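PDB 1BSF: thymidylate synthase 1 from Bacillus subtilis, which probably catalyses the reductive methylation of dUMP to dTMP, with 5,10-methylenetetrahydrofolate as methyl donor and reductant, supplying a precursor for DNA synthesis. Local coordinates for residues F49-V54 / L198-A203; I56-K61 / E237-P242; H142-W147 / T164-K169. All coordinates share one frame; numbering follows the deposited sequence.

Contact 1: residues F49-V54 / L198-A203; sequences FDNSEV and LQRMIA
Arg200 leaves helix 188-206 with CG anti to its carbonyl carbon (chi1 -80°), and its chain bends at the next bond to meet Asn51 of the loop. Asn51 points its CB toward the helix, and a chi1 of -103°, well away from a staggered value, lays the amide alongside the guanidinium and the amide of Gln199. Asn51 and Arg200 slide past each other in opposite directions, their flat groups turned 80° apart. Asn51 OD1 stops 3.0 Å from Arg200 NH2, but the angle is poor and this is close approach without a hydrogen bond. The carbonyl of the next residue but one lies near the plane of the guanidinium, at its edge, with Glu53 O 3.4 Å from Arg200 NH2. Over one face sits a methyl: Val54 CG2 is 4.1 Å from Arg200 NH2, offset toward the rim.

This is the loop that leaves strand 39-49 of the central thymidylate synthase sheet, set against helix 188-206, which packs on that sheet. The loop turns tightly: Asp50 OD1 accepts from Ser52 N at 2.9 Å, an Asx turn that presents Asn51 to the helix. Beside the arginine, Asn51 ND2 comes within 3.6 Å of Gln199 NE2, two amide nitrogens with separate acceptors: the first bonds to Gly211 O of strand 209-223, the second, weakly, to Leu173 O. Replacing Asn51 by alanine removes the amide, which would probably leave Gly211 O without this donor and a gap beside Gln199 and the guanidinium of Arg200. Arg200 NE bonds to Asn196 OD1, one turn back along its own helix, which steadies the arginine's direction as it crosses to the loop.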
loop_
_atom_site.group_PDB
_atom_site.type_symbol
_atom_site.label_atom_id
_atom_site.label_comp_id
_atom_site.label_asym_id
_atom_site.label_seq_id
_atom_site.Cartn_x
_atom_site.Cartn_y
_atom_site.Cartn_z
ATOM N N PHE A 49 14.447 0.641 -7.313
ATOM C CA PHE A 49 15.393 0.408 -8.412
ATOM C C PHE A 49 15.223 1.419 -9.552
ATOM O O PHE A 49 14.108 1.673 -10.000
ATOM C CB PHE A 49 15.215 -1.018 -8.936
ATOM C CG PHE A 49 15.349 -2.057 -7.865
ATOM C CD1 PHE A 49 14.240 -2.434 -7.099
ATOM C CD2 PHE A 49 16.596 -2.604 -7.567
ATOM C CE1 PHE A 49 14.377 -3.342 -6.046
ATOM C CE2 PHE A 49 16.738 -3.505 -6.522
ATOM C CZ PHE A 49 15.624 -3.874 -5.760
ATOM N N ASP A 50 16.331 1.984 -10.031
ATOM C CA ASP A 50 16.255 2.989 -11.090
ATOM C C ASP A 50 16.047 2.416 -12.483
ATOM O O ASP A 50 15.814 3.165 -13.435
ATOM C CB ASP A 50 17.492 3.895 -11.063
ATOM C CG ASP A 50 18.793 3.130 -11.230
ATOM O OD1 ASP A 50 18.802 2.094 -11.935
ATOM O OD2 ASP A 50 19.812 3.576 -10.655
ATOM N N ASN A 51 16.135 1.090 -12.580
ATOM C CA ASN A 51 15.941 0.340 -13.826
ATOM C C ASN A 51 17.102 0.374 -14.799
ATOM O O ASN A 51 16.914 0.310 -16.015
ATOM C CB ASN A 51 14.665 0.798 -14.535
ATOM C CG ASN A 51 13.536 -0.179 -14.360
ATOM O OD1 ASN A 51 13.771 -1.369 -14.125
ATOM N ND2 ASN A 51 12.296 0.309 -14.467
ATOM N N SER A 52 18.305 0.481 -14.258
ATOM C CA SER A 52 19.499 0.497 -15.079
ATOM C C SER A 52 19.888 -0.956 -15.262
ATOM O O SER A 52 20.747 -1.289 -16.080
ATOM C CB SER A 52 20.621 1.268 -14.383
ATOM O OG SER A 52 20.615 1.046 -12.981
ATOM N N GLU A 53 19.236 -1.813 -14.481
ATOM C CA GLU A 53 19.470 -3.250 -14.535
ATOM C C GLU A 53 18.287 -4.051 -13.998
ATOM O O GLU A 53 17.380 -3.503 -13.370
ATOM C CB GLU A 53 20.739 -3.606 -13.762
ATOM C CG GLU A 53 20.665 -3.340 -12.282
ATOM C CD GLU A 53 22.040 -3.288 -11.668
ATOM O OE1 GLU A 53 22.978 -2.814 -12.349
ATOM O OE2 GLU A 53 22.190 -3.725 -10.511
ATOM N N VAL A 54 18.304 -5.354 -14.268
ATOM C CA VAL A 54 17.251 -6.272 -13.839
ATOM C C VAL A 54 17.385 -6.618 -12.353
ATOM O O VAL A 54 18.433 -7.090 -11.911
ATOM C CB VAL A 54 17.303 -7.593 -14.680
ATOM C CG1 VAL A 54 16.803 -8.782 -13.864
ATOM C CG2 VAL A 54 16.479 -7.431 -15.953
ATOM N N LEU A 198 6.548 -7.436 -15.518
ATOM C CA LEU A 198 5.256 -6.837 -15.851
ATOM C C LEU A 198 5.414 -5.361 -16.211
ATOM O O LEU A 198 4.756 -4.870 -17.120
ATOM C CB LEU A 198 4.284 -6.967 -14.670
ATOM C CG LEU A 198 2.911 -6.287 -14.785
ATOM C CD1 LEU A 198 2.065 -7.022 -15.815
ATOM C CD2 LEU A 198 2.213 -6.278 -13.424
ATOM N N GLN A 199 6.285 -4.655 -15.489
ATOM C CA GLN A 199 6.528 -3.236 -15.740
ATOM C C GLN A 199 7.144 -2.987 -17.119
ATOM O O GLN A 199 6.674 -2.132 -17.886
ATOM C CB GLN A 199 7.460 -2.658 -14.678
ATOM C CG GLN A 199 8.071 -1.346 -15.099
ATOM C CD GLN A 199 8.711 -0.613 -13.941
ATOM O OE1 GLN A 199 9.173 -1.239 -12.984
ATOM N NE2 GLN A 199 8.748 0.720 -14.019
ATOM N N ARG A 200 8.210 -3.727 -17.414
ATOM C CA ARG A 200 8.896 -3.609 -18.688
ATOM C C ARG A 200 7.941 -3.908 -19.832
ATOM O O ARG A 200 8.019 -3.291 -20.888
ATOM C CB ARG A 200 10.068 -4.580 -18.734
ATOM C CG ARG A 200 11.288 -4.092 -18.010
ATOM C CD ARG A 200 11.841 -5.164 -17.083
ATOM N NE ARG A 200 12.882 -4.658 -16.182
ATOM C CZ ARG A 200 14.019 -4.102 -16.584
ATOM N NH1 ARG A 200 14.271 -3.974 -17.876
ATOM N NH2 ARG A 200 14.903 -3.674 -15.696
ATOM N N MET A 201 7.028 -4.845 -19.607
ATOM C CA MET A 201 6.048 -5.232 -20.626
ATOM C C MET A 201 5.039 -4.135 -21.002
ATOM O O MET A 201 4.860 -3.815 -22.177
ATOM C CB MET A 201 5.274 -6.467 -20.165
ATOM C CG MET A 201 5.996 -7.777 -20.362
ATOM S SD MET A 201 5.159 -9.081 -19.453
ATOM C CE MET A 201 3.657 -9.285 -20.399
ATOM N N ILE A 202 4.355 -3.575 -20.019
ATOM C CA ILE A 202 3.399 -2.526 -20.329
ATOM C C ILE A 202 4.158 -1.293 -20.814
ATOM O O ILE A 202 3.660 -0.536 -21.650
ATOM C CB ILE A 202 2.536 -2.151 -19.100
ATOM C CG1 ILE A 202 2.589 -3.276 -18.056
ATOM C CG2 ILE A 202 1.110 -1.872 -19.548
ATOM C CD1 ILE A 202 1.263 -3.604 -17.381
ATOM N N ALA A 203 5.368 -1.102 -20.289
ATOM C CA ALA A 203 6.206 0.034 -20.666
ATOM C C ALA A 203 6.378 0.047 -22.178
ATOM O O ALA A 203 6.092 1.042 -22.845
ATOM C CB ALA A 203 7.568 -0.068 -19.986
#

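Contact 2: residues I56-K61 / E237-P242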
loop_
_atom_site.group_PDB
_atom_site.type_symbol
_atom_site.label_atom_id
_atom_site.label_comp_id
_atom_site.label_asym_id
_atom_site.label_seq_id
_atom_site.Cartn_x
_atom_site.Cartn_y
_atom_site.Cartn_z
ATOM N N ILE A 56 17.494 -8.897 -9.869
ATOM C CA ILE A 56 17.521 -10.343 -9.703
ATOM C C ILE A 56 18.730 -10.780 -8.887
ATOM O O ILE A 56 19.829 -10.258 -9.063
ATOM C CB ILE A 56 17.567 -11.044 -11.086
ATOM C CG1 ILE A 56 17.683 -12.562 -10.916
ATOM C CG2 ILE A 56 18.751 -10.530 -11.883
ATOM C CD1 ILE A 56 16.411 -13.302 -11.247
ATOM N N LEU A 57 18.522 -11.747 -8.001
ATOM C CA LEU A 57 19.598 -12.273 -7.170
ATOM C C LEU A 57 20.676 -12.913 -8.049
ATOM O O LEU A 57 20.376 -13.561 -9.055
ATOM C CB LEU A 57 19.056 -13.333 -6.209
ATOM C CG LEU A 57 18.523 -12.966 -4.826
ATOM C CD1 LEU A 57 17.853 -14.191 -4.221
ATOM C CD2 LEU A 57 19.646 -12.481 -3.925
ATOM N N THR A 58 21.933 -12.729 -7.664
ATOM C CA THR A 58 23.046 -13.305 -8.406
ATOM C C THR A 58 23.830 -14.215 -7.469
ATOM O O THR A 58 24.812 -14.837 -7.869
ATOM C CB THR A 58 23.989 -12.214 -8.960
ATOM O OG1 THR A 58 24.967 -11.874 -7.967
ATOM C CG2 THR A 58 23.195 -10.964 -9.337
ATOM N N THR A 59 23.400 -14.266 -6.209
ATOM C CA THR A 59 24.040 -15.124 -5.215
ATOM C C THR A 59 23.199 -16.391 -5.115
ATOM O O THR A 59 23.354 -17.194 -4.194
ATOM C CB THR A 59 24.097 -14.474 -3.821
ATOM O OG1 THR A 59 22.761 -14.309 -3.318
ATOM C CG2 THR A 59 24.823 -13.135 -3.886
ATOM N N LYS A 60 22.299 -16.548 -6.072
ATOM C CA LYS A 60 21.425 -17.702 -6.125
ATOM C C LYS A 60 20.565 -17.537 -7.360
ATOM O O LYS A 60 20.354 -16.418 -7.831
ATOM C CB LYS A 60 20.558 -17.775 -4.865
ATOM C CG LYS A 60 19.055 -17.824 -5.133
ATOM C CD LYS A 60 18.290 -18.311 -3.908
ATOM C CE LYS A 60 16.866 -17.744 -3.851
ATOM N NZ LYS A 60 16.498 -17.267 -2.479
ATOM N N LYS A 61 20.088 -18.656 -7.889
ATOM C CA LYS A 61 19.238 -18.650 -9.069
ATOM C C LYS A 61 17.787 -18.409 -8.670
ATOM O O LYS A 61 17.339 -18.877 -7.622
ATOM C CB LYS A 61 19.344 -19.989 -9.799
ATOM C CG LYS A 61 19.094 -19.900 -11.294
ATOM C CD LYS A 61 18.072 -20.931 -11.766
ATOM C CE LYS A 61 18.090 -21.079 -13.286
ATOM N NZ LYS A 61 19.378 -20.626 -13.898
ATOM N N GLU A 237 29.540 -14.620 -3.837
ATOM C CA GLU A 237 30.026 -13.653 -4.815
ATOM C C GLU A 237 28.868 -12.885 -5.438
ATOM O O GLU A 237 27.719 -13.326 -5.387
ATOM C CB GLU A 237 30.818 -14.377 -5.920
ATOM C CG GLU A 237 31.466 -13.451 -6.945
ATOM C CD GLU A 237 32.764 -14.010 -7.510
ATOM O OE1 GLU A 237 32.769 -15.178 -7.953
ATOM O OE2 GLU A 237 33.784 -13.282 -7.514
ATOM N N GLN A 238 29.175 -11.731 -6.019
ATOM C CA GLN A 238 28.157 -10.925 -6.676
ATOM C C GLN A 238 28.592 -10.603 -8.098
ATOM O O GLN A 238 29.539 -9.852 -8.315
ATOM C CB GLN A 238 27.895 -9.632 -5.896
ATOM C CG GLN A 238 26.711 -9.737 -4.947
ATOM C CD GLN A 238 26.325 -8.409 -4.333
ATOM O OE1 GLN A 238 25.895 -7.491 -5.034
ATOM N NE2 GLN A 238 26.474 -8.301 -3.017
ATOM N N PHE A 239 27.905 -11.197 -9.068
ATOM C CA PHE A 239 28.214 -10.965 -10.471
ATOM C C PHE A 239 27.330 -9.823 -10.956
ATOM O O PHE A 239 26.490 -9.342 -10.218
ATOM C CB PHE A 239 27.919 -12.224 -11.298
ATOM C CG PHE A 239 28.166 -13.514 -10.560
ATOM C CD1 PHE A 239 27.162 -14.089 -9.783
ATOM C CD2 PHE A 239 29.404 -14.150 -10.636
ATOM C CE1 PHE A 239 27.386 -15.272 -9.092
ATOM C CE2 PHE A 239 29.643 -15.337 -9.949
ATOM C CZ PHE A 239 28.632 -15.899 -9.173
ATOM N N GLU A 240 27.524 -9.401 -12.198
ATOM C CA GLU A 240 26.725 -8.337 -12.792
ATOM C C GLU A 240 25.377 -8.888 -13.279
ATOM O O GLU A 240 25.313 -9.984 -13.854
ATOM C CB GLU A 240 27.487 -7.728 -13.967
ATOM C CG GLU A 240 27.223 -6.249 -14.176
ATOM C CD GLU A 240 28.489 -5.472 -14.471
ATOM O OE1 GLU A 240 29.457 -6.088 -14.989
ATOM O OE2 GLU A 240 28.506 -4.250 -14.180
ATOM N N ALA A 241 24.302 -8.132 -13.062
ATOM C CA ALA A 241 22.966 -8.566 -13.479
ATOM C C ALA A 241 22.923 -8.927 -14.976
ATOM O O ALA A 241 23.692 -8.383 -15.773
ATOM C CB ALA A 241 21.950 -7.475 -13.172
ATOM N N PRO A 242 22.036 -9.867 -15.370
ATOM C CA PRO A 242 21.901 -10.290 -16.769
ATOM C C PRO A 242 21.262 -9.207 -17.633
ATOM O O PRO A 242 21.034 -8.095 -17.172
ATOM C CB PRO A 242 21.018 -11.529 -16.683
ATOM C CG PRO A 242 20.219 -11.323 -15.469
ATOM C CD PRO A 242 21.111 -10.610 -14.496
#
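Thr58 and Phe239 make the polar link: Phe239 N gives its hydrogen to Thr58 OG1 at 3.2 Å, with an N-H...O angle of 143°. With chi1 at 87° the hydroxyl lies between its own backbone N and carbonyl carbon, which points it at the other loop. The phenylalanine ring comes alongside, its CD1 3.6 Å from Thr58 OG1. At one end of the contact Thr59 and Gln238 lie side by side, the methyl CG2 of Thr59 4.0 Å from CG of Gln238. At the other end Ile56 crosses the proline ring at about a right angle, its CG2 3.5 Å from CD of Pro242.

The second shell fixes the threonines. Asp4 of helix 3-17 bonds through OD2 to Thr58 OG1, and Gln233 of helix 225-235 reaches Thr59 OG1. Thr59 O takes a bond from Arg236 NE. One loop leads from strand 39-49 to helix 64-77, the other follows helix 225-235, and they run roughly opposite without pairing as strands.

One buried hydroxyl therefore serves two partners: since it accepts from the amide of Phe239, it is likely to donate to the carboxylate of Asp4, so that one side chain joins helix 3-17 to the backbone of 237-242.

Contact 3: residues H142-W147 / T164-K169; sequences HITMLW and TQWYVK
His142, just before strand 143-145, lies across from Trp166, and its carbonyl makes the straightest bond of the contact: Trp166 N to His142 O, 3.2 Å, 163° at the hydrogen and in the carbonyl plane. The same oxygen lies in the plane of the indole, at its edge. The imidazole meets the far strand edge-on, with CD2 3.3 Å from Trp166 O, while NE2 is held by Pro137 O.

Ile143 stands opposite Gln165 as a non-hydrogen-bonded antiparallel pair. Their side chains cross obliquely, Ile143 CG1 3.4 Å from Gln165 CG. Bent at chi2, the glutamine lays CG against the isoleucine while its OE1 takes a bond from Arg178 NH2 of the second subunit.

Thr144 pairs with Thr164 in the hydrogen-bonded manner: Thr164 N to Thr144 O is 3.3 Å, and the return bond from Thr144 N to Thr164 O is weak at 3.4 Å. On the face that carries these threonines the fit is tight, Thr144 CG2 lying 3.0 Å from Thr164 OG1. That hydroxyl also takes a weak bond from Trp166 NE1 (3.0 Å), which leaves the indole edge beside the Thr144 methyl.

Strand 143-145 follows Arg140 and Arg141, predicted to bind the dUMP shared between subunits, after a single residue. It lies at the margin of the main thymidylate synthase sheet, which strand 172-179 continues beyond strand 161-168. Leu129 of helix 125-135 covers Thr144 and Trp166, while the Ile143 and Gln165 face looks into the dimer interface, where Trp147 of the second subunit packs on Ile143.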
loop_
_atom_site.group_PDB
_atom_site.type_symbol
_atom_site.label_atom_id
_atom_site.label_comp_id
_atom_site.label_asym_id
_atom_site.label_seq_id
_atom_site.Cartn_x
_atom_site.Cartn_y
_atom_site.Cartn_z
ATOM N N HIS A 142 -4.155 5.364 -11.420
ATOM C CA HIS A 142 -3.761 4.101 -12.021
ATOM C C HIS A 142 -3.511 3.045 -10.944
ATOM O O HIS A 142 -2.372 2.850 -10.503
ATOM C CB HIS A 142 -2.486 4.285 -12.857
ATOM C CG HIS A 142 -2.456 5.554 -13.653
ATOM N ND1 HIS A 142 -3.274 5.773 -14.740
ATOM C CD2 HIS A 142 -1.673 6.654 -13.547
ATOM C CE1 HIS A 142 -2.993 6.948 -15.272
ATOM N NE2 HIS A 142 -2.026 7.504 -14.567
ATOM N N ILE A 143 -4.562 2.341 -10.536
ATOM C CA ILE A 143 -4.405 1.319 -9.506
ATOM C C ILE A 143 -5.121 -0.020 -9.756
ATOM O O ILE A 143 -6.304 -0.052 -10.105
ATOM C CB ILE A 143 -4.884 1.845 -8.126
ATOM C CG1 ILE A 143 -4.215 3.182 -7.801
ATOM C CG2 ILE A 143 -4.568 0.826 -7.038
ATOM C CD1 ILE A 143 -4.634 3.732 -6.455
ATOM N N THR A 144 -4.384 -1.120 -9.595
ATOM C CA THR A 144 -4.966 -2.458 -9.716
ATOM C C THR A 144 -5.055 -2.919 -8.265
ATOM O O THR A 144 -4.163 -2.620 -7.442
ATOM C CB THR A 144 -4.092 -3.458 -10.493
ATOM O OG1 THR A 144 -3.360 -4.262 -9.563
ATOM C CG2 THR A 144 -3.140 -2.747 -11.435
ATOM N N MET A 145 -6.125 -3.647 -7.959
ATOM C CA MET A 145 -6.390 -4.089 -6.599
ATOM C C MET A 145 -6.845 -5.539 -6.551
ATOM O O MET A 145 -7.852 -5.897 -7.152
ATOM C CB MET A 145 -7.460 -3.154 -5.998
ATOM C CG MET A 145 -7.872 -3.428 -4.553
ATOM S SD MET A 145 -6.478 -3.691 -3.456
ATOM C CE MET A 145 -5.583 -2.190 -3.760
ATOM N N LEU A 146 -6.098 -6.385 -5.848
ATOM C CA LEU A 146 -6.477 -7.796 -5.740
ATOM C C LEU A 146 -7.294 -8.010 -4.475
ATOM O O LEU A 146 -8.250 -8.784 -4.470
ATOM C CB LEU A 146 -5.239 -8.700 -5.729
ATOM C CG LEU A 146 -4.647 -9.033 -7.102
ATOM C CD1 LEU A 146 -3.552 -10.056 -6.954
ATOM C CD2 LEU A 146 -5.735 -9.538 -8.026
ATOM N N TRP A 147 -6.925 -7.301 -3.413
ATOM C CA TRP A 147 -7.622 -7.382 -2.129
ATOM C C TRP A 147 -9.081 -6.922 -2.226
ATOM O O TRP A 147 -9.387 -5.752 -1.977
ATOM C CB TRP A 147 -6.905 -6.522 -1.082
ATOM C CG TRP A 147 -7.246 -6.905 0.314
ATOM C CD1 TRP A 147 -8.199 -6.339 1.109
ATOM C CD2 TRP A 147 -6.632 -7.937 1.095
ATOM N NE1 TRP A 147 -8.214 -6.951 2.339
ATOM C CE2 TRP A 147 -7.262 -7.933 2.358
ATOM C CE3 TRP A 147 -5.608 -8.863 0.850
ATOM C CZ2 TRP A 147 -6.899 -8.822 3.377
ATOM C CZ3 TRP A 147 -5.248 -9.749 1.865
ATOM C CH2 TRP A 147 -5.893 -9.719 3.113
ATOM N N THR A 164 -0.906 -2.321 -7.048
ATOM C CA THR A 164 0.128 -1.604 -7.772
ATOM C C THR A 164 -0.372 -0.186 -8.051
ATOM O O THR A 164 -1.591 0.074 -8.110
ATOM C CB THR A 164 0.471 -2.285 -9.129
ATOM O OG1 THR A 164 -0.574 -2.027 -10.076
ATOM C CG2 THR A 164 0.623 -3.794 -8.961
ATOM N N GLN A 165 0.579 0.730 -8.183
ATOM C CA GLN A 165 0.274 2.110 -8.495
ATOM C C GLN A 165 1.316 2.554 -9.514
ATOM O O GLN A 165 2.517 2.508 -9.245
ATOM C CB GLN A 165 0.351 3.001 -7.245
ATOM C CG GLN A 165 -0.948 3.675 -6.892
ATOM C CD GLN A 165 -0.757 5.065 -6.367
ATOM O OE1 GLN A 165 -0.287 5.260 -5.245
ATOM N NE2 GLN A 165 -1.123 6.053 -7.173
ATOM N N TRP A 166 0.836 2.945 -10.691
ATOM C CA TRP A 166 1.690 3.422 -11.766
ATOM C C TRP A 166 1.624 4.947 -11.862
ATOM O O TRP A 166 0.655 5.583 -11.413
ATOM C CB TRP A 166 1.248 2.824 -13.111
ATOM C CG TRP A 166 1.015 1.344 -13.086
ATOM C CD1 TRP A 166 -0.003 0.688 -12.459
ATOM C CD2 TRP A 166 1.831 0.334 -13.696
ATOM N NE1 TRP A 166 0.126 -0.662 -12.633
ATOM C CE2 TRP A 166 1.244 -0.910 -13.390
ATOM C CE3 TRP A 166 3.000 0.359 -14.469
ATOM C CZ2 TRP A 166 1.788 -2.128 -13.835
ATOM C CZ3 TRP A 166 3.541 -0.841 -14.911
ATOM C CH2 TRP A 166 2.933 -2.073 -14.592
ATOM N N TYR A 167 2.667 5.522 -12.451
ATOM C CA TYR A 167 2.759 6.952 -12.660
ATOM C C TYR A 167 3.402 7.187 -14.031
ATOM O O TYR A 167 4.305 6.462 -14.437
ATOM C CB TYR A 167 3.613 7.608 -11.564
ATOM C CG TYR A 167 3.255 7.236 -10.131
ATOM C CD1 TYR A 167 2.291 7.944 -9.420
ATOM C CD2 TYR A 167 3.904 6.191 -9.477
ATOM C CE1 TYR A 167 1.981 7.614 -8.092
ATOM C CE2 TYR A 167 3.600 5.856 -8.154
ATOM C CZ TYR A 167 2.644 6.562 -7.470
ATOM O OH TYR A 167 2.332 6.199 -6.173
ATOM N N VAL A 168 2.908 8.184 -14.751
ATOM C CA VAL A 168 3.451 8.547 -16.057
ATOM C C VAL A 168 4.021 9.955 -15.913
ATOM O O VAL A 168 3.308 10.946 -16.067
ATOM C CB VAL A 168 2.368 8.610 -17.124
ATOM C CG1 VAL A 168 2.946 9.151 -18.414
ATOM C CG2 VAL A 168 1.776 7.249 -17.325
ATOM N N LYS A 169 5.312 10.044 -15.620
ATOM C CA LYS A 169 5.950 11.337 -15.457
ATOM C C LYS A 169 7.168 11.501 -16.364
ATOM O O LYS A 169 8.166 10.793 -16.226
ATOM C CB LYS A 169 6.330 11.518 -13.989
ATOM C CG LYS A 169 5.134 11.356 -13.049
ATOM C CD LYS A 169 5.331 12.093 -11.735
ATOM C CE LYS A 169 4.083 12.026 -10.858
ATOM N NZ LYS A 169 3.945 13.284 -10.074
#

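From the N terminus, the loop after strand 39-49 supplies the first halves of contacts 1 and 2 in turn. Next comes contact 3, the shortest of the three closures, pairing two antiparallel strands across a long connection; it lies within the span of contact 1 and also within that of contact 2. Segment 198-203 then completes contact 1, and 237-242 completes contact 2; these two closures cross. They also touch, Ala241 packing on Glu53 and Val54. Trp166 of contact 3 reaches Ile202 and Gln199 of contact 1, so helix 188-206 links that loop to the sheet, whereas contacts 2 and 3 stay about 17 Å apart at their nearest atoms.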